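PDB 5G4I: phospholyase from Arthrobacter aurescens, which acts as a pyridoxal-phosphate-dependent phospholyase, classed as an ethanolamine-phosphate phospho-lyase, although it belongs to the class III aminotransferase family. Local coordinates for residues N63-G68 / R414-F419; K347-I352 / G429-S434; Q80-V85 / N315-A320. All coordinates share one frame; numbering follows the deposited sequence.

From the N terminus, the loop 63-68 comes first, between strand 56-59 and helix 72-82. The end of that helix and the loop after it, 80-85, meet 315-320, and contact 3 closes a long loop there. Contact 1 closes only later, when 414-419 returns to 63-68, so contact 3 lies wholly within its span. Contact 2 opens at 347-352, before contact 1 has closed, and ends at 429-434, so these two cross. Contact 1 joins two loops near the cofactor. Contact 2 pairs helices 334-355 and 421-436. Contact 3 pairs helices 72-82 and 316-331 near the second subunit. Contacts 2 and 3 lie about 44 Å apart, centre to centre.

Contact 1: N63-G68 / R414-F419; sequences NVPHVG and RPPLVF. With PO4 (phosphate ion), chain D.
Asn63 and Arg414 make the polar stack of this contact. Their amide and guanidinium planes are 10° apart. Asn63 CG lies between the backbone N and the carbonyl carbon (chi1 63°), against the guanidinium. OD1 sits over the centre of that group, 3.4 Å from Arg414 CZ, and is not hydrogen-bonded to its nitrogens. Arg414 NH1 donates to PO4 O1 at 2.8 Å, and Arg414 NH2 to PO4 O2 at 3.0 Å. This ion probably came from the crystallisation liquor. Gln254 OE1 and Tyr61 O also accept from Arg414.

One hydrogen bond joins the two backbones: Leu417 N donates to His66 O at 2.9 Å, with a bent N-H...O angle of 137°.

The remaining contacts are van der Waals and CH-pi. Leu417 CB lies over one face of His66, 4.2 Å from the ring centroid. Pro416 CB touches the carbonyl oxygen Pro65 O at 3.3 Å. Val418 CG2 packs on Gly68 CA at 3.7 Å.

Each segment contains a type I beta turn, Pro65 to Gly68 and Pro416 to Phe419. Arg414 bonds to Gln254, which binds pyridoxal phosphate, and Arg90 of the second subunit shares the ion. This is consistent with a place at the edge of the active site, by the subunit interface.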
loop_
_atom_site.group_PDB
_atom_site.type_symbol
_atom_site.label_atom_id
_atom_site.label_comp_id
_atom_site.label_asym_id
_atom_site.label_seq_id
_atom_site.Cartn_x
_atom_site.Cartn_y
_atom_site.Cartn_z
ATOM N N ASN A 63 1.340 -18.743 1.659
ATOM C CA ASN A 63 0.184 -18.493 0.833
ATOM C C ASN A 63 0.324 -17.370 -0.216
ATOM O O ASN A 63 -0.462 -17.322 -1.193
ATOM C CB ASN A 63 -1.054 -18.196 1.648
ATOM C CG ASN A 63 -0.953 -16.939 2.484
ATOM O OD1 ASN A 63 0.115 -16.395 2.721
ATOM N ND2 ASN A 63 -2.146 -16.463 2.943
ATOM N N VAL A 64 1.348 -16.524 -0.132
ATOM C CA VAL A 64 1.574 -15.516 -1.120
ATOM C C VAL A 64 1.859 -16.124 -2.526
ATOM O O VAL A 64 1.271 -15.676 -3.547
ATOM C CB VAL A 64 2.637 -14.460 -0.644
ATOM C CG1 VAL A 64 3.090 -13.587 -1.793
ATOM C CG2 VAL A 64 2.078 -13.641 0.505
ATOM N N PRO A 65 2.756 -17.153 -2.672
ATOM C CA PRO A 65 2.950 -17.821 -3.948
ATOM C C PRO A 65 1.849 -18.854 -4.207
ATOM O O PRO A 65 2.030 -20.064 -4.277
ATOM C CB PRO A 65 4.326 -18.538 -3.744
ATOM C CG PRO A 65 4.383 -18.789 -2.346
ATOM C CD PRO A 65 3.728 -17.619 -1.657
ATOM N N HIS A 66 0.609 -18.299 -4.318
ATOM C CA HIS A 66 -0.625 -19.080 -4.519
ATOM C C HIS A 66 -0.516 -20.151 -5.622
ATOM O O HIS A 66 -1.010 -21.296 -5.418
ATOM C CB HIS A 66 -1.764 -18.080 -4.946
ATOM C CG HIS A 66 -3.161 -18.648 -4.907
ATOM N ND1 HIS A 66 -3.746 -19.094 -3.746
ATOM C CD2 HIS A 66 -4.082 -18.793 -5.896
ATOM C CE1 HIS A 66 -4.992 -19.469 -4.033
ATOM N NE2 HIS A 66 -5.199 -19.321 -5.312
ATOM N N VAL A 67 0.114 -19.829 -6.763
ATOM C CA VAL A 67 0.270 -20.763 -7.879
ATOM C C VAL A 67 1.680 -21.359 -8.027
ATOM O O VAL A 67 2.068 -21.816 -9.119
ATOM C CB VAL A 67 -0.300 -20.203 -9.206
ATOM C CG1 VAL A 67 -1.847 -20.012 -9.061
ATOM C CG2 VAL A 67 0.296 -18.867 -9.642
ATOM N N GLY A 68 2.431 -21.244 -6.958
ATOM C CA GLY A 68 3.737 -21.869 -6.841
ATOM C C GLY A 68 4.927 -20.906 -7.054
ATOM O O GLY A 68 4.823 -19.866 -7.779
ATOM N N ARG A 414 -0.346 -24.541 5.502
ATOM C CA ARG A 414 -1.027 -23.631 4.562
ATOM C C ARG A 414 -0.076 -23.487 3.402
ATOM O O ARG A 414 0.469 -22.439 3.167
ATOM C CB ARG A 414 -1.363 -22.257 5.269
ATOM C CG ARG A 414 -2.033 -21.149 4.366
ATOM C CD ARG A 414 -1.910 -19.700 4.919
ATOM N NE ARG A 414 -0.474 -19.377 4.895
ATOM C CZ ARG A 414 0.053 -18.290 5.499
ATOM N NH1 ARG A 414 -0.749 -17.263 5.904
ATOM N NH2 ARG A 414 1.344 -18.014 5.501
ATOM N N PRO A 415 -0.002 -24.544 2.555
ATOM C CA PRO A 415 0.993 -24.526 1.428
ATOM C C PRO A 415 0.562 -23.754 0.198
ATOM O O PRO A 415 -0.683 -23.459 0.108
ATOM C CB PRO A 415 1.114 -26.024 1.094
ATOM C CG PRO A 415 -0.241 -26.597 1.442
ATOM C CD PRO A 415 -0.656 -25.874 2.692
ATOM N N PRO A 416 1.410 -23.444 -0.761
ATOM C CA PRO A 416 0.969 -23.019 -2.109
ATOM C C PRO A 416 -0.171 -23.922 -2.617
ATOM O O PRO A 416 -0.212 -25.134 -2.309
ATOM C CB PRO A 416 2.254 -23.111 -2.964
ATOM C CG PRO A 416 3.350 -22.891 -1.893
ATOM C CD PRO A 416 2.894 -23.640 -0.679
ATOM N N LEU A 417 -1.135 -23.354 -3.367
ATOM C CA LEU A 417 -2.346 -24.132 -3.819
ATOM C C LEU A 417 -2.029 -25.142 -4.933
ATOM O O LEU A 417 -2.934 -25.864 -5.395
ATOM C CB LEU A 417 -3.523 -23.188 -4.195
ATOM C CG LEU A 417 -4.846 -23.677 -3.569
ATOM C CD1 LEU A 417 -4.942 -23.402 -2.097
ATOM C CD2 LEU A 417 -6.069 -23.061 -4.288
ATOM N N VAL A 418 -0.781 -25.240 -5.423
ATOM C CA VAL A 418 -0.301 -26.290 -6.305
ATOM C C VAL A 418 0.207 -27.524 -5.531
ATOM O O VAL A 418 0.660 -28.502 -6.145
ATOM C CB VAL A 418 0.760 -25.754 -7.294
ATOM C CG1 VAL A 418 0.193 -24.810 -8.280
ATOM C CG2 VAL A 418 1.948 -25.149 -6.572
ATOM N N PHE A 419 0.080 -27.579 -4.221
ATOM C CA PHE A 419 0.471 -28.734 -3.369
ATOM C C PHE A 419 -0.550 -29.832 -3.588
ATOM O O PHE A 419 -1.798 -29.658 -3.561
ATOM C CB PHE A 419 0.359 -28.215 -1.907
ATOM C CG PHE A 419 0.864 -29.103 -0.774
ATOM C CD1 PHE A 419 -0.034 -29.963 -0.152
ATOM C CD2 PHE A 419 2.138 -28.946 -0.223
ATOM C CE1 PHE A 419 0.302 -30.672 0.996
ATOM C CE2 PHE A 419 2.483 -29.655 0.920
ATOM C CZ PHE A 419 1.566 -30.477 1.529
HETATM P P PO4 D . 1.320 -14.880 7.663
HETATM O O1 PO4 D . -0.055 -15.205 7.595
HETATM O O2 PO4 D . 2.164 -15.267 6.451
HETATM O O3 PO4 D . 1.700 -16.062 8.546
HETATM O O4 PO4 D . 1.747 -13.558 8.247
#

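Contact 2: K347-I352 / G429-S434; sequences KRLENI and GQLELS
Glu432 reaches across to Ile352 and Arg348 between two helices, 334-355 and 421-436. They pack side by side on the mixed sheet that contains strand 410-413, as a helical layer of this class III aminotransferase fold. Leu349 and Leu431 each touch Met413 of that strand. Segments 347-352 and 429-434 run nearly parallel, 9° apart, with their axes 11.5 Å from each other at closest approach.

Glu432 bridges the gap. Its CB points toward the other helix. CG is anti to the carbonyl carbon (chi1 -69°) and meets Ile352 CD1 at 3.5 Å. The carboxylate carbon CD lies against Ile352 CG1 at 3.6 Å. The two side chains cross obliquely. OE1 also touches Ile352 CG1, and it has a long, weak ion pair with Arg355. OE2 makes a salt bridge with Arg348 NH1 at 3.6 Å, and no hydrogen bond is formed. It approaches the guanidinium at the edge, near its plane. The carboxylate is turned 61° from that plane. Arg348 bends at both chi2 and chi3, and its NH2 has a long, weak ion pair with Asp425.

The leucines meet on the side of strand 410-413. They cross at about a right angle, and Leu349 CD2 lies 4.1 Å from Leu431 CD2.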
loop_
_atom_site.group_PDB
_atom_site.type_symbol
_atom_site.label_atom_id
_atom_site.label_comp_id
_atom_site.label_asym_id
_atom_site.label_seq_id
_atom_site.Cartn_x
_atom_site.Cartn_y
_atom_site.Cartn_z
ATOM N N LYS A 347 -9.025 -36.559 7.307
ATOM C CA LYS A 347 -9.070 -37.972 7.776
ATOM C C LYS A 347 -7.737 -38.400 8.382
ATOM O O LYS A 347 -7.721 -39.010 9.486
ATOM C CB LYS A 347 -9.518 -38.883 6.635
ATOM C CG LYS A 347 -10.988 -38.645 6.279
ATOM N N ARG A 348 -6.657 -38.062 7.721
ATOM C CA ARG A 348 -5.340 -38.430 8.284
ATOM C C ARG A 348 -5.054 -37.752 9.606
ATOM O O ARG A 348 -4.511 -38.384 10.571
ATOM C CB ARG A 348 -4.195 -38.148 7.343
ATOM C CG ARG A 348 -2.830 -38.474 7.933
ATOM C CD ARG A 348 -2.534 -39.965 7.918
ATOM N NE ARG A 348 -2.092 -40.045 6.547
ATOM C CZ ARG A 348 -0.813 -40.059 6.136
ATOM N NH1 ARG A 348 0.193 -40.199 6.984
ATOM N NH2 ARG A 348 -0.613 -39.942 4.892
ATOM N N LEU A 349 -5.324 -36.423 9.715
ATOM C CA LEU A 349 -5.099 -35.708 10.967
ATOM C C LEU A 349 -6.051 -36.235 12.095
ATOM O O LEU A 349 -5.609 -36.238 13.236
ATOM C CB LEU A 349 -5.295 -34.166 10.755
ATOM C CG LEU A 349 -4.262 -33.472 9.925
ATOM C CD1 LEU A 349 -4.664 -32.027 9.677
ATOM C CD2 LEU A 349 -2.887 -33.462 10.630
ATOM N N GLU A 350 -7.318 -36.596 11.802
ATOM C CA GLU A 350 -8.192 -37.257 12.830
ATOM C C GLU A 350 -7.545 -38.591 13.369
ATOM O O GLU A 350 -7.568 -38.848 14.600
ATOM C CB GLU A 350 -9.554 -37.478 12.285
ATOM C CG GLU A 350 -10.242 -36.145 12.196
ATOM C CD GLU A 350 -11.568 -36.142 11.514
ATOM O OE1 GLU A 350 -11.841 -37.115 10.781
ATOM O OE2 GLU A 350 -12.311 -35.094 11.692
ATOM N N ASN A 351 -6.932 -39.369 12.497
ATOM C CA ASN A 351 -6.206 -40.595 12.939
ATOM C C ASN A 351 -5.048 -40.238 13.841
ATOM O O ASN A 351 -4.884 -40.846 14.929
ATOM C CB ASN A 351 -5.749 -41.444 11.744
ATOM C CG ASN A 351 -6.894 -42.229 11.082
ATOM O OD1 ASN A 351 -7.985 -42.307 11.594
ATOM N ND2 ASN A 351 -6.636 -42.749 9.909
ATOM N N ILE A 352 -4.267 -39.231 13.467
ATOM C CA ILE A 352 -3.145 -38.743 14.302
ATOM C C ILE A 352 -3.655 -38.267 15.640
ATOM O O ILE A 352 -3.021 -38.598 16.688
ATOM C CB ILE A 352 -2.357 -37.638 13.495
ATOM C CG1 ILE A 352 -1.662 -38.249 12.294
ATOM C CG2 ILE A 352 -1.347 -36.952 14.416
ATOM C CD1 ILE A 352 -1.142 -37.378 11.164
ATOM N N GLY A 429 3.568 -37.683 6.939
ATOM C CA GLY A 429 4.473 -38.785 7.449
ATOM C C GLY A 429 5.601 -38.201 8.336
ATOM O O GLY A 429 5.890 -38.701 9.435
ATOM N N GLN A 430 6.188 -37.074 7.905
ATOM C CA GLN A 430 7.196 -36.408 8.780
ATOM C C GLN A 430 6.570 -35.884 10.056
ATOM O O GLN A 430 7.202 -36.008 11.143
ATOM C CB GLN A 430 7.917 -35.302 7.975
ATOM C CG GLN A 430 8.740 -35.786 6.857
ATOM C CD GLN A 430 9.781 -36.862 7.206
ATOM O OE1 GLN A 430 10.674 -36.613 8.017
ATOM N NE2 GLN A 430 9.643 -38.074 6.646
ATOM N N LEU A 431 5.335 -35.390 10.031
ATOM C CA LEU A 431 4.669 -34.902 11.188
ATOM C C LEU A 431 4.441 -36.003 12.205
ATOM O O LEU A 431 4.708 -35.831 13.434
ATOM C CB LEU A 431 3.346 -34.209 10.835
ATOM C CG LEU A 431 2.466 -33.723 12.007
ATOM C CD1 LEU A 431 3.233 -32.676 12.827
ATOM C CD2 LEU A 431 1.139 -33.171 11.511
ATOM N N GLU A 432 3.952 -37.167 11.721
ATOM C CA GLU A 432 3.818 -38.350 12.623
ATOM C C GLU A 432 5.123 -38.803 13.258
ATOM O O GLU A 432 5.109 -39.057 14.473
ATOM C CB GLU A 432 3.212 -39.537 11.886
ATOM C CG GLU A 432 1.769 -39.264 11.554
ATOM C CD GLU A 432 0.925 -40.661 11.482
ATOM O OE1 GLU A 432 0.620 -41.198 12.571
ATOM O OE2 GLU A 432 0.649 -41.021 10.410
ATOM N N LEU A 433 6.187 -38.849 12.501
ATOM C CA LEU A 433 7.487 -39.203 13.043
ATOM C C LEU A 433 8.003 -38.165 14.044
ATOM O O LEU A 433 8.573 -38.489 15.125
ATOM C CB LEU A 433 8.467 -39.471 11.931
ATOM C CG LEU A 433 8.137 -40.692 11.015
ATOM C CD1 LEU A 433 8.986 -40.648 9.808
ATOM C CD2 LEU A 433 8.196 -42.045 11.746
ATOM N N SER A 434 7.785 -36.893 13.750
ATOM C CA SER A 434 8.117 -35.831 14.696
ATOM C C SER A 434 7.345 -35.932 16.032
ATOM O O SER A 434 7.937 -35.801 17.152
ATOM C CB SER A 434 7.962 -34.460 13.935
ATOM O OG SER A 434 8.576 -33.419 14.764
#

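Contact 3: Q80-V85 / N315-A320; sequences QQLLTV and NPVSSA
Gln81 and Val317 bring the two backbones closest, with their CA atoms 5.7 Å apart, where the last turn of helix 72-82 meets the first turn of helix 316-331.

Gln81 is the central side chain. Its CG is anti to the backbone N (chi1 -167°) and touches Val317 CG2 at 3.7 Å. The two side chains slide past each other in opposite directions. Gln81 then bends at chi2 and crosses Pro316 at about a right angle. Its NE2 comes within 3.5 Å of Pro316 CB. Pro316 CB also approaches Val85 O, at 3.7 Å. Nearer the backbone, Gln81 CB faces Ala320 CB at 4.2 Å. Leu82 crosses Val317 at about a right angle, and its CD2 lies 3.8 Å from Val317 CG2. One methyl of Val317 thus packs against both Gln81 and Leu82.

The amide of Gln81 is held at both ends. NE2 donates to Val85 O at 3.0 Å, almost straight at 178° and in the amide plane. The NE2 bond ties the end of the helix to the loop that follows it. OE1 accepts from Arg95. Across the contact, Asn315 is the N-cap of helix 316-331. Its OD1 accepts from Ser318 N at 2.8 Å.

The contact lies at the dimer interface. Thr84 makes backbone hydrogen bonds to the second subunit, whose Ile78 packs on Leu82 and whose Val42 packs on Thr84 and Val85. Thr311 binds pyridoxal phosphate in a structure of this protein. The cofactor it serves is not the one bound to this chain, consistent with a site shared across the dimer.

No hydrogen bond joins the two segments. They meet by van der Waals packing, and the Gln81 amide, fixed by Val85 O and Arg95, is held in place where it rests on Pro316.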
loop_
_atom_site.group_PDB
_atom_site.type_symbol
_atom_site.label_atom_id
_atom_site.label_comp_id
_atom_site.label_asym_id
_atom_site.label_seq_id
_atom_site.Cartn_x
_atom_site.Cartn_y
_atom_site.Cartn_z
ATOM N N GLN A 80 5.952 -9.397 -20.363
ATOM C CA GLN A 80 5.376 -8.922 -21.645
ATOM C C GLN A 80 4.699 -7.569 -21.475
ATOM O O GLN A 80 4.873 -6.663 -22.327
ATOM C CB GLN A 80 4.444 -9.952 -22.298
ATOM C CG GLN A 80 5.268 -11.177 -22.716
ATOM C CD GLN A 80 4.550 -12.466 -23.027
ATOM O OE1 GLN A 80 3.463 -12.424 -23.473
ATOM N NE2 GLN A 80 5.251 -13.611 -22.913
ATOM N N GLN A 81 3.967 -7.355 -20.364
ATOM C CA GLN A 81 3.381 -6.027 -20.137
ATOM C C GLN A 81 4.419 -4.971 -19.842
ATOM O O GLN A 81 4.244 -3.810 -20.272
ATOM C CB GLN A 81 2.277 -6.075 -19.098
ATOM C CG GLN A 81 1.417 -4.818 -19.020
ATOM C CD GLN A 81 0.587 -4.532 -20.294
ATOM O OE1 GLN A 81 -0.103 -5.451 -20.837
ATOM N NE2 GLN A 81 0.590 -3.289 -20.734
ATOM N N LEU A 82 5.500 -5.321 -19.143
ATOM C CA LEU A 82 6.555 -4.374 -18.888
ATOM C C LEU A 82 7.302 -3.881 -20.182
ATOM O O LEU A 82 7.925 -2.834 -20.136
ATOM C CB LEU A 82 7.615 -4.940 -17.915
ATOM C CG LEU A 82 7.148 -4.973 -16.441
ATOM C CD1 LEU A 82 8.027 -5.937 -15.589
ATOM C CD2 LEU A 82 7.216 -3.573 -15.778
ATOM N N LEU A 83 7.231 -4.712 -21.226
ATOM C CA LEU A 83 7.780 -4.291 -22.601
ATOM C C LEU A 83 6.793 -3.488 -23.358
ATOM O O LEU A 83 7.110 -3.030 -24.479
ATOM C CB LEU A 83 8.217 -5.524 -23.393
ATOM C CG LEU A 83 9.387 -6.267 -22.823
ATOM C CD1 LEU A 83 9.702 -7.547 -23.635
ATOM C CD2 LEU A 83 10.635 -5.425 -22.683
ATOM N N THR A 84 5.598 -3.258 -22.839
ATOM C CA THR A 84 4.484 -2.600 -23.559
ATOM C C THR A 84 4.182 -1.225 -22.995
ATOM O O THR A 84 4.571 -0.181 -23.580
ATOM C CB THR A 84 3.257 -3.546 -23.569
ATOM O OG1 THR A 84 3.615 -4.846 -24.116
ATOM C CG2 THR A 84 2.107 -2.987 -24.404
ATOM N N VAL A 85 3.519 -1.144 -21.817
ATOM C CA VAL A 85 3.265 0.169 -21.136
ATOM C C VAL A 85 2.816 -0.096 -19.682
ATOM O O VAL A 85 2.291 -1.192 -19.420
ATOM C CB VAL A 85 2.191 1.005 -21.902
ATOM C CG1 VAL A 85 0.793 0.440 -21.811
ATOM C CG2 VAL A 85 2.231 2.480 -21.516
ATOM N N ASN A 315 -2.637 -0.459 -12.246
ATOM C CA ASN A 315 -1.731 -0.312 -13.373
ATOM C C ASN A 315 -1.757 -1.603 -14.235
ATOM O O ASN A 315 -2.160 -2.675 -13.767
ATOM C CB ASN A 315 -0.303 0.052 -12.864
ATOM C CG ASN A 315 0.456 -1.132 -12.225
ATOM O OD1 ASN A 315 0.865 -2.081 -12.888
ATOM N ND2 ASN A 315 0.645 -1.083 -10.915
ATOM N N PRO A 316 -1.335 -1.548 -15.543
ATOM C CA PRO A 316 -1.471 -2.664 -16.398
ATOM C C PRO A 316 -0.641 -3.930 -15.994
ATOM O O PRO A 316 -1.034 -5.050 -16.298
ATOM C CB PRO A 316 -0.940 -2.135 -17.774
ATOM C CG PRO A 316 -1.095 -0.650 -17.692
ATOM C CD PRO A 316 -0.887 -0.326 -16.254
ATOM N N VAL A 317 0.543 -3.696 -15.363
ATOM C CA VAL A 317 1.418 -4.795 -14.957
ATOM C C VAL A 317 0.854 -5.608 -13.736
ATOM O O VAL A 317 0.752 -6.840 -13.746
ATOM C CB VAL A 317 2.853 -4.303 -14.723
ATOM C CG1 VAL A 317 3.693 -5.410 -14.126
ATOM C CG2 VAL A 317 3.429 -3.837 -16.043
ATOM N N SER A 318 0.375 -4.871 -12.710
ATOM C CA SER A 318 -0.402 -5.477 -11.630
ATOM C C SER A 318 -1.638 -6.238 -12.156
ATOM O O SER A 318 -1.894 -7.367 -11.707
ATOM C CB SER A 318 -0.856 -4.395 -10.623
ATOM O OG SER A 318 0.265 -3.864 -9.902
ATOM N N SER A 319 -2.344 -5.630 -13.107
ATOM C CA SER A 319 -3.527 -6.287 -13.707
ATOM C C SER A 319 -3.122 -7.566 -14.431
ATOM O O SER A 319 -3.835 -8.590 -14.332
ATOM C CB SER A 319 -4.231 -5.304 -14.630
ATOM O OG SER A 319 -4.665 -4.106 -13.934
ATOM N N ALA A 320 -2.025 -7.540 -15.197
ATOM C CA ALA A 320 -1.501 -8.751 -15.907
ATOM C C ALA A 320 -1.178 -9.863 -14.902
ATOM O O ALA A 320 -1.471 -11.060 -15.118
ATOM C CB ALA A 320 -0.316 -8.380 -16.809
#